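L-Ala-D/L-Glu Epimerase (Escherichia coli, PDB 1JPD) is an enzyme of the enolase superfamily, combining an N-terminal domain of sheet and helices with a C-terminal domain of the TIM-barrel type. Local coordinates at residues 149-154 / 174-179; 204-209 / 228-233; 43-48 / 98-103. All coordinates share one frame; numbering follows the deposited sequence.

Contacts 1 and 2 belong to the barrel domain and are buried, whereas contact 3, partly buried, lies in the N-terminal domain on the other side of the chain's centre. Contact 1 pairs two neighbouring barrel strands through regular backbone bonds, with apolar residues packed toward the helices. Contact 2 starts one strand further on: strand 203-205 runs beside 175-179, and Val178 O lies 2.6 Å from Glu205 N, a probable hydrogen bond. There the strands have given way to loops, and one amide side chain replaces the regular backbone pairing. Contact 3, its centre about 32 Å from that of contact 1, joins a helix to a sheet edge through one carboxylate and a glycine.

Contact 1 (149-154 / 174-179); sequences KLLKVK and ATLIVD
Five backbone hydrogen bonds join 149-154 to 174-179, passing from strand to strand in turn as parallel pairing requires. Lys149 O accepts from Thr175 N, Thr175 O from Leu151 N at 2.9 Å, Leu151 O from Ile177 N, Ile177 O from Val153 N, and Val153 O from Asp179 N. The bond from Leu151 N is almost straight (172° at the hydrogen). The last is less regular: Asp179 N sits 27° out of the carbonyl plane of Val153.

Lys152, Lys154 and Asp179 lie on one face, toward the C-terminal ends of the strands. Lys154 runs alongside Asp179, Lys154 CE 4.1 Å from Asp179 OD2, but Lys152 NZ forms its salt bridge with Asp300, and Asp179 OD1 accepts from Asn181 N.

Further back on this face Lys152 crosses Ile177, with Lys152 CB 3.9 Å from Ile177 CG1. Leu150 turns CG anti to its backbone N (chi1 177°), which brings Leu150 CD1 to 3.7 Å from Thr175 CG2 and also against Ile177 CG2. The beta-branched Ile177 and Thr175 suit an extended strand, and the methylenes of Lys152 pack on Ile177 while its amine reaches onward.

On the other face the two segments present only aliphatic side chains. Leu151 and Leu176 lie side by side, with Leu151 CB 3.8 Å from Leu176 CD2, and Val153 CB meets Val178 CG2. Helices 133-145 and 160-170 cover these residues.

With helix 160-170 between them, the strands form a parallel beta-alpha-beta unit, the repeating element of a TIM-type barrel: oily residues face the helices, and polar ends gather where enolase-superfamily barrels hold their active site.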
ATOM      1  N   LYS A 149     -13.708   8.404  -8.751  1.00 46.52           N
ATOM      2  CA  LYS A 149     -14.885   7.597  -8.444  1.00 47.86           C
ATOM      3  C   LYS A 149     -14.793   6.970  -7.056  1.00 47.67           C
ATOM      4  O   LYS A 149     -15.811   6.696  -6.422  1.00 46.96           O
ATOM      5  CB  LYS A 149     -15.062   6.505  -9.501  1.00 49.22           C
ATOM      6  CG  LYS A 149     -15.496   7.043 -10.859  1.00 52.83           C
ATOM      7  CD  LYS A 149     -15.451   5.974 -11.945  1.00 55.91           C
ATOM      8  CE  LYS A 149     -15.848   6.566 -13.290  1.00 60.47           C
ATOM      9  NZ  LYS A 149     -15.114   7.837 -13.587  1.00 61.62           N
ATOM     10  N   LEU A 150     -13.567   6.751  -6.591  1.00 48.61           N
ATOM     11  CA  LEU A 150     -13.323   6.159  -5.279  1.00 43.15           C
ATOM     12  C   LEU A 150     -12.679   7.205  -4.384  1.00 43.05           C
ATOM     13  O   LEU A 150     -11.596   7.693  -4.682  1.00 47.64           O
ATOM     14  CB  LEU A 150     -12.394   4.950  -5.413  1.00 41.35           C
ATOM     15  CG  LEU A 150     -11.967   4.252  -4.122  1.00 40.24           C
ATOM     16  CD1 LEU A 150     -13.192   3.759  -3.371  1.00 38.27           C
ATOM     17  CD2 LEU A 150     -11.054   3.093  -4.450  1.00 36.31           C
ATOM     18  N   LEU A 151     -13.357   7.556  -3.298  1.00 41.60           N
ATOM     19  CA  LEU A 151     -12.851   8.541  -2.353  1.00 38.03           C
ATOM     20  C   LEU A 151     -12.487   7.868  -1.035  1.00 42.97           C
ATOM     21  O   LEU A 151     -13.266   7.073  -0.501  1.00 46.08           O
ATOM     22  CB  LEU A 151     -13.908   9.614  -2.072  1.00 34.08           C
ATOM     23  CG  LEU A 151     -14.427  10.458  -3.234  1.00 37.07           C
ATOM     24  CD1 LEU A 151     -15.466  11.454  -2.731  1.00 33.57           C
ATOM     25  CD2 LEU A 151     -13.260  11.186  -3.886  1.00 39.40           C
ATOM     26  N   LYS A 152     -11.302   8.175  -0.512  1.00 42.94           N
ATOM     27  CA  LYS A 152     -10.889   7.616   0.771  1.00 42.70           C
ATOM     28  C   LYS A 152     -11.045   8.736   1.780  1.00 41.97           C
ATOM     29  O   LYS A 152     -10.270   9.692   1.776  1.00 46.12           O
ATOM     30  CB  LYS A 152      -9.434   7.146   0.738  1.00 42.06           C
ATOM     31  CG  LYS A 152      -8.977   6.511   2.048  1.00 43.74           C
ATOM     32  CD  LYS A 152      -7.568   5.939   1.953  1.00 46.38           C
ATOM     33  CE  LYS A 152      -6.518   7.024   1.771  1.00 48.90           C
ATOM     34  NZ  LYS A 152      -5.161   6.447   1.587  1.00 48.33           N
ATOM     35  N   VAL A 153     -12.060   8.634   2.632  1.00 40.18           N
ATOM     36  CA  VAL A 153     -12.300   9.670   3.629  1.00 37.88           C
ATOM     37  C   VAL A 153     -11.487   9.407   4.878  1.00 39.10           C
ATOM     38  O   VAL A 153     -11.625   8.352   5.504  1.00 42.53           O
ATOM     39  CB  VAL A 153     -13.792   9.743   4.015  1.00 34.35           C
ATOM     40  CG1 VAL A 153     -14.000  10.816   5.061  1.00 32.27           C
ATOM     41  CG2 VAL A 153     -14.633  10.044   2.785  1.00 31.37           C
ATOM     42  N   LYS A 154     -10.628  10.359   5.228  1.00 39.08           N
ATOM     43  CA  LYS A 154      -9.799  10.237   6.425  1.00 43.33           C
ATOM     44  C   LYS A 154     -10.603  10.764   7.614  1.00 42.76           C
ATOM     45  O   LYS A 154     -11.164  11.857   7.555  1.00 42.12           O
ATOM     46  CB  LYS A 154      -8.511  11.060   6.274  1.00 42.38           C
ATOM     47  CG  LYS A 154      -7.444  10.429   5.401  1.00 47.59           C
ATOM     48  CD  LYS A 154      -6.276   9.909   6.245  1.00 53.66           C
ATOM     49  CE  LYS A 154      -5.150   9.358   5.367  1.00 57.18           C
ATOM     50  NZ  LYS A 154      -4.527  10.400   4.486  1.00 55.67           N
ATOM     51  N   ALA A 174     -20.521   8.609  -5.431  1.00 50.04           N
ATOM     52  CA  ALA A 174     -19.133   8.242  -5.201  1.00 44.15           C
ATOM     53  C   ALA A 174     -19.016   6.998  -4.341  1.00 42.69           C
ATOM     54  O   ALA A 174     -19.824   6.789  -3.433  1.00 48.78           O
ATOM     55  CB  ALA A 174     -18.405   9.390  -4.525  1.00 46.64           C
ATOM     56  N   THR A 175     -18.031   6.157  -4.642  1.00 38.76           N
ATOM     57  CA  THR A 175     -17.776   4.968  -3.832  1.00 35.11           C
ATOM     58  C   THR A 175     -16.907   5.507  -2.692  1.00 39.14           C
ATOM     59  O   THR A 175     -15.869   6.127  -2.941  1.00 41.26           O
ATOM     60  CB  THR A 175     -16.963   3.906  -4.591  1.00 36.70           C
ATOM     61  OG1 THR A 175     -17.692   3.466  -5.743  1.00 41.45           O
ATOM     62  CG2 THR A 175     -16.677   2.713  -3.683  1.00 31.19           C
ATOM     63  N   LEU A 176     -17.321   5.286  -1.449  1.00 39.18           N
ATOM     64  CA  LEU A 176     -16.573   5.796  -0.303  1.00 40.27           C
ATOM     65  C   LEU A 176     -15.964   4.730   0.602  1.00 41.55           C
ATOM     66  O   LEU A 176     -16.615   3.736   0.923  1.00 48.07           O
ATOM     67  CB  LEU A 176     -17.479   6.679   0.567  1.00 35.79           C
ATOM     68  CG  LEU A 176     -18.275   7.818  -0.057  1.00 36.92           C
ATOM     69  CD1 LEU A 176     -19.187   8.423   0.993  1.00 36.41           C
ATOM     70  CD2 LEU A 176     -17.329   8.868  -0.608  1.00 42.35           C
ATOM     71  N   ILE A 177     -14.709   4.939   1.004  1.00 40.50           N
ATOM     72  CA  ILE A 177     -14.049   4.048   1.952  1.00 33.40           C
ATOM     73  C   ILE A 177     -13.502   4.974   3.035  1.00 34.32           C
ATOM     74  O   ILE A 177     -13.131   6.112   2.751  1.00 38.62           O
ATOM     75  CB  ILE A 177     -12.931   3.198   1.307  1.00 35.54           C
ATOM     76  CG1 ILE A 177     -11.842   4.080   0.702  1.00 37.14           C
ATOM     77  CG2 ILE A 177     -13.532   2.295   0.230  1.00 36.95           C
ATOM     78  CD1 ILE A 177     -10.711   3.264   0.083  1.00 31.51           C
ATOM     79  N   VAL A 178     -13.501   4.512   4.280  1.00 33.70           N
ATOM     80  CA  VAL A 178     -13.042   5.326   5.402  1.00 33.48           C
ATOM     81  C   VAL A 178     -11.794   4.788   6.083  1.00 38.76           C
ATOM     82  O   VAL A 178     -11.730   3.612   6.445  1.00 40.28           O
ATOM     83  CB  VAL A 178     -14.149   5.460   6.481  1.00 32.40           C
ATOM     84  CG1 VAL A 178     -13.549   5.927   7.802  1.00 30.32           C
ATOM     85  CG2 VAL A 178     -15.211   6.437   6.019  1.00 33.19           C
ATOM     86  N   ASP A 179     -10.803   5.660   6.254  1.00 39.10           N
ATOM     87  CA  ASP A 179      -9.569   5.291   6.931  1.00 37.33           C
ATOM     88  C   ASP A 179      -9.599   5.986   8.287  1.00 34.82           C
ATOM     89  O   ASP A 179      -9.297   7.172   8.390  1.00 34.54           O
ATOM     90  CB  ASP A 179      -8.345   5.755   6.134  1.00 42.14           C
ATOM     91  CG  ASP A 179      -7.038   5.166   6.667  1.00 48.89           C
ATOM     92  OD1 ASP A 179      -7.088   4.421   7.669  1.00 50.47           O
ATOM     93  OD2 ASP A 179      -5.960   5.438   6.086  1.00 50.47           O
TER

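Contact 2 (204-209 / 228-233); sequences LEQPLP and DESCHT
Asp228 meets Gln206 just beyond the ends of two neighbouring strands. Asp228 N points its hydrogen at Gln206 OE1, 2.9 Å away, and lies in the plane of that carbonyl. Its CB also packs against Gln206 CB. Asp228 OD2 comes to 3.5 Å from Glu205 OE2, two acceptors with no bond between them. Each acid has a partner elsewhere: Asp228 OD1 forms a salt bridge with Lys253, and Glu205 OE2 accepts from Asn248.

Glu229 bends over the glutamine, Glu229 OE1 resting 3.5 Å from Gln206 CG, with carboxylate and amide planes turned 62° apart. This is contact with the aliphatic part of the chain; the backbone O of Glu229 bonds with Tyr54 OH and, weakly, with His232 NE2.

Ser230 completes the grip. Ser230 N is 3.1 Å from Gln206 OE1, approaching from above the carbonyl plane (43° out), while Ser230 OG accepts from Gln206 NE2 at 2.9 Å, in the amide plane. Gln206 NE2 also donates to Leu208 O, 2.7 Å away. A bend at chi2 (87°) brings the amide across to the turn, and four bonds then fix which end is oxygen and which nitrogen. Glutamine suits the place because it can accept from backbone N-H groups and donate from the same small group.

At Cys231, N bonds back to Asp228 O and closes a type I beta turn. His232 lies farther out, stacked on Tyr54.

Turn and loop sit at the C-terminal ends of parallel strands 225-227 and 203-205, the end where enolase-superfamily barrels carry their active site. Helix 189-198 packs against Leu204, Pro207 and Leu208, and strand 246-249 against Asp228 and Cys231.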
ATOM      1  N   LEU A 204     -14.508   0.136   5.838  1.00 33.91           N
ATOM      2  CA  LEU A 204     -13.923   0.885   6.949  1.00 35.92           C
ATOM      3  C   LEU A 204     -12.537   0.290   7.216  1.00 38.98           C
ATOM      4  O   LEU A 204     -12.400  -0.917   7.436  1.00 36.26           O
ATOM      5  CB  LEU A 204     -14.787   0.749   8.200  1.00 32.51           C
ATOM      6  CG  LEU A 204     -14.150   1.260   9.497  1.00 34.88           C
ATOM      7  CD1 LEU A 204     -13.907   2.775   9.414  1.00 28.21           C
ATOM      8  CD2 LEU A 204     -15.066   0.919  10.663  1.00 25.18           C
ATOM      9  N   GLU A 205     -11.514   1.137   7.225  1.00 39.30           N
ATOM     10  CA  GLU A 205     -10.139   0.670   7.412  1.00 37.52           C
ATOM     11  C   GLU A 205      -9.500   0.924   8.780  1.00 35.51           C
ATOM     12  O   GLU A 205      -9.483   2.051   9.274  1.00 38.93           O
ATOM     13  CB  GLU A 205      -9.278   1.280   6.298  1.00 38.07           C
ATOM     14  CG  GLU A 205      -7.817   0.927   6.321  1.00 44.12           C
ATOM     15  CD  GLU A 205      -7.106   1.345   5.037  1.00 47.82           C
ATOM     16  OE1 GLU A 205      -7.540   2.336   4.404  1.00 47.93           O
ATOM     17  OE2 GLU A 205      -6.109   0.687   4.668  1.00 42.38           O
ATOM     18  N   GLN A 206      -8.989  -0.147   9.381  1.00 31.92           N
ATOM     19  CA  GLN A 206      -8.293  -0.113  10.673  1.00 30.48           C
ATOM     20  C   GLN A 206      -8.767   0.945  11.666  1.00 34.40           C
ATOM     21  O   GLN A 206      -8.030   1.870  11.994  1.00 31.94           O
ATOM     22  CB  GLN A 206      -6.791   0.079  10.434  1.00 25.60           C
ATOM     23  CG  GLN A 206      -5.898  -0.058  11.668  1.00 25.19           C
ATOM     24  CD  GLN A 206      -5.469  -1.494  11.941  1.00 31.04           C
ATOM     25  OE1 GLN A 206      -5.249  -2.280  11.013  1.00 32.03           O
ATOM     26  NE2 GLN A 206      -5.325  -1.835  13.217  1.00 29.97           N
ATOM     27  N   PRO A 207      -9.996   0.809  12.179  1.00 35.85           N
ATOM     28  CA  PRO A 207     -10.527   1.775  13.139  1.00 33.49           C
ATOM     29  C   PRO A 207      -9.846   1.716  14.502  1.00 36.06           C
ATOM     30  O   PRO A 207      -9.773   2.726  15.211  1.00 38.81           O
ATOM     31  CB  PRO A 207     -11.997   1.395  13.220  1.00 35.27           C
ATOM     32  CG  PRO A 207     -11.947  -0.078  13.051  1.00 36.00           C
ATOM     33  CD  PRO A 207     -10.998  -0.226  11.885  1.00 36.18           C
ATOM     34  N   LEU A 208      -9.351   0.541  14.877  1.00 35.04           N
ATOM     35  CA  LEU A 208      -8.694   0.394  16.178  1.00 37.85           C
ATOM     36  C   LEU A 208      -7.189   0.135  16.077  1.00 36.33           C
ATOM     37  O   LEU A 208      -6.694  -0.330  15.052  1.00 37.29           O
ATOM     38  CB  LEU A 208      -9.347  -0.743  16.977  1.00 36.09           C
ATOM     39  CG  LEU A 208     -10.858  -0.668  17.224  1.00 35.93           C
ATOM     40  CD1 LEU A 208     -11.282  -1.863  18.066  1.00 38.32           C
ATOM     41  CD2 LEU A 208     -11.215   0.623  17.927  1.00 34.62           C
ATOM     42  N   PRO A 209      -6.440   0.445  17.148  1.00 36.77           N
ATOM     43  CA  PRO A 209      -4.990   0.240  17.172  1.00 33.19           C
ATOM     44  C   PRO A 209      -4.651  -1.225  16.917  1.00 35.04           C
ATOM     45  O   PRO A 209      -5.333  -2.111  17.422  1.00 37.06           O
ATOM     46  CB  PRO A 209      -4.612   0.679  18.583  1.00 36.85           C
ATOM     47  CG  PRO A 209      -5.603   1.763  18.872  1.00 32.83           C
ATOM     48  CD  PRO A 209      -6.885   1.153  18.364  1.00 35.53           C
ATOM     49  N   ASP A 228      -4.990  -2.896   8.211  1.00 38.10           N
ATOM     50  CA  ASP A 228      -3.885  -2.161   7.606  1.00 39.79           C
ATOM     51  C   ASP A 228      -2.642  -2.399   8.455  1.00 38.93           C
ATOM     52  O   ASP A 228      -1.808  -3.237   8.120  1.00 35.43           O
ATOM     53  CB  ASP A 228      -4.202  -0.666   7.552  1.00 43.92           C
ATOM     54  CG  ASP A 228      -3.170   0.125   6.758  1.00 43.07           C
ATOM     55  OD1 ASP A 228      -2.213  -0.489   6.232  1.00 39.03           O
ATOM     56  OD2 ASP A 228      -3.329   1.365   6.660  1.00 45.09           O
ATOM     57  N   GLU A 229      -2.519  -1.669   9.560  1.00 34.32           N
ATOM     58  CA  GLU A 229      -1.369  -1.852  10.432  1.00 36.55           C
ATOM     59  C   GLU A 229      -1.374  -3.265  11.007  1.00 35.25           C
ATOM     60  O   GLU A 229      -0.322  -3.810  11.303  1.00 37.05           O
ATOM     61  CB  GLU A 229      -1.357  -0.817  11.572  1.00 34.50           C
ATOM     62  CG  GLU A 229      -0.918   0.591  11.145  1.00 36.51           C
ATOM     63  CD  GLU A 229      -2.025   1.380  10.444  1.00 47.55           C
ATOM     64  OE1 GLU A 229      -3.000   0.760   9.953  1.00 44.29           O
ATOM     65  OE2 GLU A 229      -1.918   2.626  10.372  1.00 49.11           O
ATOM     66  N   SER A 230      -2.551  -3.868  11.142  1.00 38.29           N
ATOM     67  CA  SER A 230      -2.649  -5.219  11.695  1.00 39.21           C
ATOM     68  C   SER A 230      -2.272  -6.318  10.717  1.00 39.71           C
ATOM     69  O   SER A 230      -2.154  -7.473  11.110  1.00 46.09           O
ATOM     70  CB  SER A 230      -4.061  -5.491  12.209  1.00 38.44           C
ATOM     71  OG  SER A 230      -4.411  -4.586  13.240  1.00 40.41           O
ATOM     72  N   CYS A 231      -2.078  -5.969   9.451  1.00 39.89           N
ATOM     73  CA  CYS A 231      -1.715  -6.961   8.448  1.00 41.47           C
ATOM     74  C   CYS A 231      -0.352  -6.749   7.786  1.00 44.89           C
ATOM     75  O   CYS A 231      -0.168  -5.770   7.065  1.00 44.10           O
ATOM     76  CB  CYS A 231      -2.765  -6.991   7.349  1.00 43.89           C
ATOM     77  SG  CYS A 231      -2.246  -7.980   5.939  1.00 51.73           S
ATOM     78  N   HIS A 232       0.588  -7.671   8.006  1.00 45.68           N
ATOM     79  CA  HIS A 232       1.917  -7.567   7.391  1.00 48.62           C
ATOM     80  C   HIS A 232       2.154  -8.678   6.377  1.00 46.33           C
ATOM     81  O   HIS A 232       2.408  -8.423   5.196  1.00 41.46           O
ATOM     82  CB  HIS A 232       3.046  -7.686   8.415  1.00 56.36           C
ATOM     83  CG  HIS A 232       2.977  -6.703   9.535  1.00 65.23           C
ATOM     84  ND1 HIS A 232       4.092  -6.333  10.256  1.00 70.82           N
ATOM     85  CD2 HIS A 232       1.928  -6.066  10.107  1.00 66.89           C
ATOM     86  CE1 HIS A 232       3.733  -5.513  11.227  1.00 73.08           C
ATOM     87  NE2 HIS A 232       2.425  -5.335  11.160  1.00 71.11           N
ATOM     88  N   THR A 233       2.103  -9.912   6.868  1.00 39.74           N
ATOM     89  CA  THR A 233       2.340 -11.086   6.036  1.00 42.35           C
ATOM     90  C   THR A 233       1.297 -12.169   6.309  1.00 43.08           C
ATOM     91  O   THR A 233       0.397 -11.974   7.120  1.00 43.07           O
ATOM     92  CB  THR A 233       3.740 -11.677   6.325  1.00 40.30           C
ATOM     93  OG1 THR A 233       3.750 -12.265   7.632  1.00 35.28           O
ATOM     94  CG2 THR A 233       4.802 -10.585   6.278  1.00 32.25           C
TER

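Contact 3 (43-48 / 98-103); sequences KGTGEC and LWDLAA
Lys43 touches Leu101 through its backbone, Lys43 C lying 4.3 Å from Leu101 CD1. The lysine side chain points away from the helix and is fully extended, so that its amine reaches a salt bridge with Glu36 on the adjoining strand. A long flexible chain fits this exposed place.

Gly44 makes the closest backbone approach, Gly44 CA only 3.9 Å from Leu101 CA. Having no side chain, it lets the helix settle directly onto the strand, for a beta carbon here would point at the helix and run into Leu101 CB. Gly44 CA lies 3.8 Å from Leu101 N and 3.9 Å from Leu101 CB. Leu101 holds CG anti to its backbone N (chi1 177°), and CD1 lies beside Gly44 N. Leucine suits this buried helix position, where it also touches Arg5 and Glu39.

Thr45 supplies the donor of the one hydrogen bond across the contact. Thr45 N donates to Asp100 OD1 at 2.8 Å along a nearly straight path (172° at the hydrogen), and OD1 accepts through its anti lone pair, the one turned away from OD2. Because Gly44 and Gly46 bond with Leu37 and Val35 of strand 29-39, the N-H of Thr45 faces outward from the sheet edge, and the short aspartate side chain supplies an acceptor there. Asp100 OD1 also has a long, weak ion pair with Arg104. The threonine side chain turns away from the helix, though CB still touches OD1.

Past Thr45 strand and helix diverge, and Glu47 binds Arg284 and Thr282.

The short axes run roughly antiparallel, 151° between directions. Helix 89-104 thus packs on edge strand 42-48 and reaches middle strand 29-39 through Leu98 and Leu101, in a three-stranded antiparallel meander, the sheet-plus-helices arrangement of the enolase-superfamily N-terminal domain.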
ATOM      1  N   LYS A  43      20.292  -4.095 -15.590  1.00 67.64           N
ATOM      2  CA  LYS A  43      20.164  -3.516 -14.259  1.00 66.21           C
ATOM      3  C   LYS A  43      18.797  -3.794 -13.646  1.00 64.81           C
ATOM      4  O   LYS A  43      17.775  -3.697 -14.320  1.00 71.34           O
ATOM      5  CB  LYS A  43      20.388  -1.999 -14.310  1.00 66.62           C
ATOM      6  CG  LYS A  43      21.823  -1.574 -14.590  1.00 72.56           C
ATOM      7  CD  LYS A  43      21.991  -0.055 -14.508  1.00 75.42           C
ATOM      8  CE  LYS A  43      23.445   0.367 -14.744  1.00 78.11           C
ATOM      9  NZ  LYS A  43      23.671   1.836 -14.572  1.00 77.58           N
ATOM     10  N   GLY A  44      18.785  -4.143 -12.364  1.00 61.09           N
ATOM     11  CA  GLY A  44      17.533  -4.392 -11.670  1.00 56.79           C
ATOM     12  C   GLY A  44      17.408  -3.341 -10.583  1.00 54.76           C
ATOM     13  O   GLY A  44      18.318  -3.182  -9.767  1.00 54.41           O
ATOM     14  N   THR A  45      16.303  -2.606 -10.567  1.00 50.85           N
ATOM     15  CA  THR A  45      16.141  -1.573  -9.554  1.00 44.20           C
ATOM     16  C   THR A  45      14.939  -1.788  -8.655  1.00 39.74           C
ATOM     17  O   THR A  45      13.825  -2.008  -9.121  1.00 39.60           O
ATOM     18  CB  THR A  45      16.054  -0.188 -10.194  1.00 42.57           C
ATOM     19  OG1 THR A  45      17.254   0.058 -10.938  1.00 42.17           O
ATOM     20  CG2 THR A  45      15.903   0.882  -9.123  1.00 40.56           C
ATOM     21  N   GLY A  46      15.185  -1.729  -7.355  1.00 36.02           N
ATOM     22  CA  GLY A  46      14.118  -1.918  -6.392  1.00 37.84           C
ATOM     23  C   GLY A  46      14.102  -0.796  -5.375  1.00 37.45           C
ATOM     24  O   GLY A  46      15.144  -0.424  -4.833  1.00 39.97           O
ATOM     25  N   GLU A  47      12.925  -0.240  -5.121  1.00 35.23           N
ATOM     26  CA  GLU A  47      12.803   0.842  -4.160  1.00 35.17           C
ATOM     27  C   GLU A  47      11.985   0.403  -2.951  1.00 39.02           C
ATOM     28  O   GLU A  47      11.210  -0.554  -3.024  1.00 38.94           O
ATOM     29  CB  GLU A  47      12.131   2.051  -4.815  1.00 37.59           C
ATOM     30  CG  GLU A  47      11.866   3.214  -3.874  1.00 38.11           C
ATOM     31  CD  GLU A  47      11.170   4.369  -4.559  1.00 42.25           C
ATOM     32  OE1 GLU A  47      11.702   4.848  -5.580  1.00 44.84           O
ATOM     33  OE2 GLU A  47      10.099   4.803  -4.076  1.00 39.94           O
ATOM     34  N   CYS A  48      12.175   1.096  -1.834  1.00 38.93           N
ATOM     35  CA  CYS A  48      11.422   0.811  -0.621  1.00 37.26           C
ATOM     36  C   CYS A  48      11.334   2.062   0.249  1.00 39.93           C
ATOM     37  O   CYS A  48      12.081   3.034   0.064  1.00 35.18           O
ATOM     38  CB  CYS A  48      12.056  -0.338   0.169  1.00 36.20           C
ATOM     39  SG  CYS A  48      13.508   0.102   1.124  1.00 39.30           S
ATOM     40  N   LEU A  98      15.304  -7.756  -7.518  1.00 44.71           N
ATOM     41  CA  LEU A  98      15.500  -9.050  -8.167  1.00 47.31           C
ATOM     42  C   LEU A  98      14.432  -9.319  -9.232  1.00 50.21           C
ATOM     43  O   LEU A  98      14.731  -9.888 -10.283  1.00 56.19           O
ATOM     44  CB  LEU A  98      15.486 -10.188  -7.137  1.00 45.02           C
ATOM     45  CG  LEU A  98      16.646 -10.245  -6.140  1.00 50.65           C
ATOM     46  CD1 LEU A  98      16.433 -11.405  -5.170  1.00 48.10           C
ATOM     47  CD2 LEU A  98      17.961 -10.408  -6.891  1.00 45.25           C
ATOM     48  N   TRP A  99      13.187  -8.926  -8.960  1.00 51.72           N
ATOM     49  CA  TRP A  99      12.095  -9.119  -9.923  1.00 47.18           C
ATOM     50  C   TRP A  99      12.344  -8.273 -11.167  1.00 46.33           C
ATOM     51  O   TRP A  99      12.112  -8.715 -12.288  1.00 42.92           O
ATOM     52  CB  TRP A  99      10.742  -8.697  -9.336  1.00 44.72           C
ATOM     53  CG  TRP A  99      10.038  -9.736  -8.522  1.00 46.35           C
ATOM     54  CD1 TRP A  99       9.963  -9.805  -7.158  1.00 48.96           C
ATOM     55  CD2 TRP A  99       9.294 -10.852  -9.018  1.00 45.55           C
ATOM     56  NE1 TRP A  99       9.218 -10.893  -6.777  1.00 48.86           N
ATOM     57  CE2 TRP A  99       8.795 -11.555  -7.899  1.00 45.02           C
ATOM     58  CE3 TRP A  99       9.003 -11.329 -10.299  1.00 46.01           C
ATOM     59  CZ2 TRP A  99       8.022 -12.711  -8.024  1.00 41.72           C
ATOM     60  CZ3 TRP A  99       8.237 -12.478 -10.421  1.00 43.26           C
ATOM     61  CH2 TRP A  99       7.755 -13.156  -9.289  1.00 37.05           C
ATOM     62  N   ASP A 100      12.806  -7.044 -10.953  1.00 46.94           N
ATOM     63  CA  ASP A 100      13.078  -6.122 -12.044  1.00 46.98           C
ATOM     64  C   ASP A 100      14.161  -6.720 -12.926  1.00 52.73           C
ATOM     65  O   ASP A 100      14.062  -6.692 -14.150  1.00 56.05           O
ATOM     66  CB  ASP A 100      13.553  -4.784 -11.489  1.00 47.21           C
ATOM     67  CG  ASP A 100      13.448  -3.669 -12.498  1.00 47.47           C
ATOM     68  OD1 ASP A 100      14.321  -2.776 -12.483  1.00 46.56           O
ATOM     69  OD2 ASP A 100      12.483  -3.680 -13.295  1.00 47.42           O
ATOM     70  N   LEU A 101      15.193  -7.263 -12.284  1.00 55.75           N
ATOM     71  CA  LEU A 101      16.312  -7.884 -12.973  1.00 55.38           C
ATOM     72  C   LEU A 101      15.878  -9.145 -13.715  1.00 60.34           C
ATOM     73  O   LEU A 101      16.307  -9.391 -14.839  1.00 66.97           O
ATOM     74  CB  LEU A 101      17.401  -8.249 -11.972  1.00 53.89           C
ATOM     75  CG  LEU A 101      18.624  -8.976 -12.534  1.00 51.81           C
ATOM     76  CD1 LEU A 101      19.414  -8.050 -13.457  1.00 44.38           C
ATOM     77  CD2 LEU A 101      19.487  -9.444 -11.374  1.00 49.68           C
ATOM     78  N   ALA A 102      15.030  -9.947 -13.084  1.00 58.92           N
ATOM     79  CA  ALA A 102      14.564 -11.176 -13.711  1.00 60.28           C
ATOM     80  C   ALA A 102      13.669 -10.908 -14.928  1.00 62.83           C
ATOM     81  O   ALA A 102      13.550 -11.754 -15.818  1.00 68.26           O
ATOM     82  CB  ALA A 102      13.823 -12.036 -12.685  1.00 55.98           C
ATOM     83  N   ALA A 103      13.044  -9.738 -14.977  1.00 62.74           N
ATOM     84  CA  ALA A 103      12.172  -9.410 -16.098  1.00 65.12           C
ATOM     85  C   ALA A 103      12.950  -8.776 -17.238  1.00 66.08           C
ATOM     86  O   ALA A 103      12.677  -9.048 -18.404  1.00 69.74           O
ATOM     87  CB  ALA A 103      11.062  -8.478 -15.648  1.00 66.28           C
TER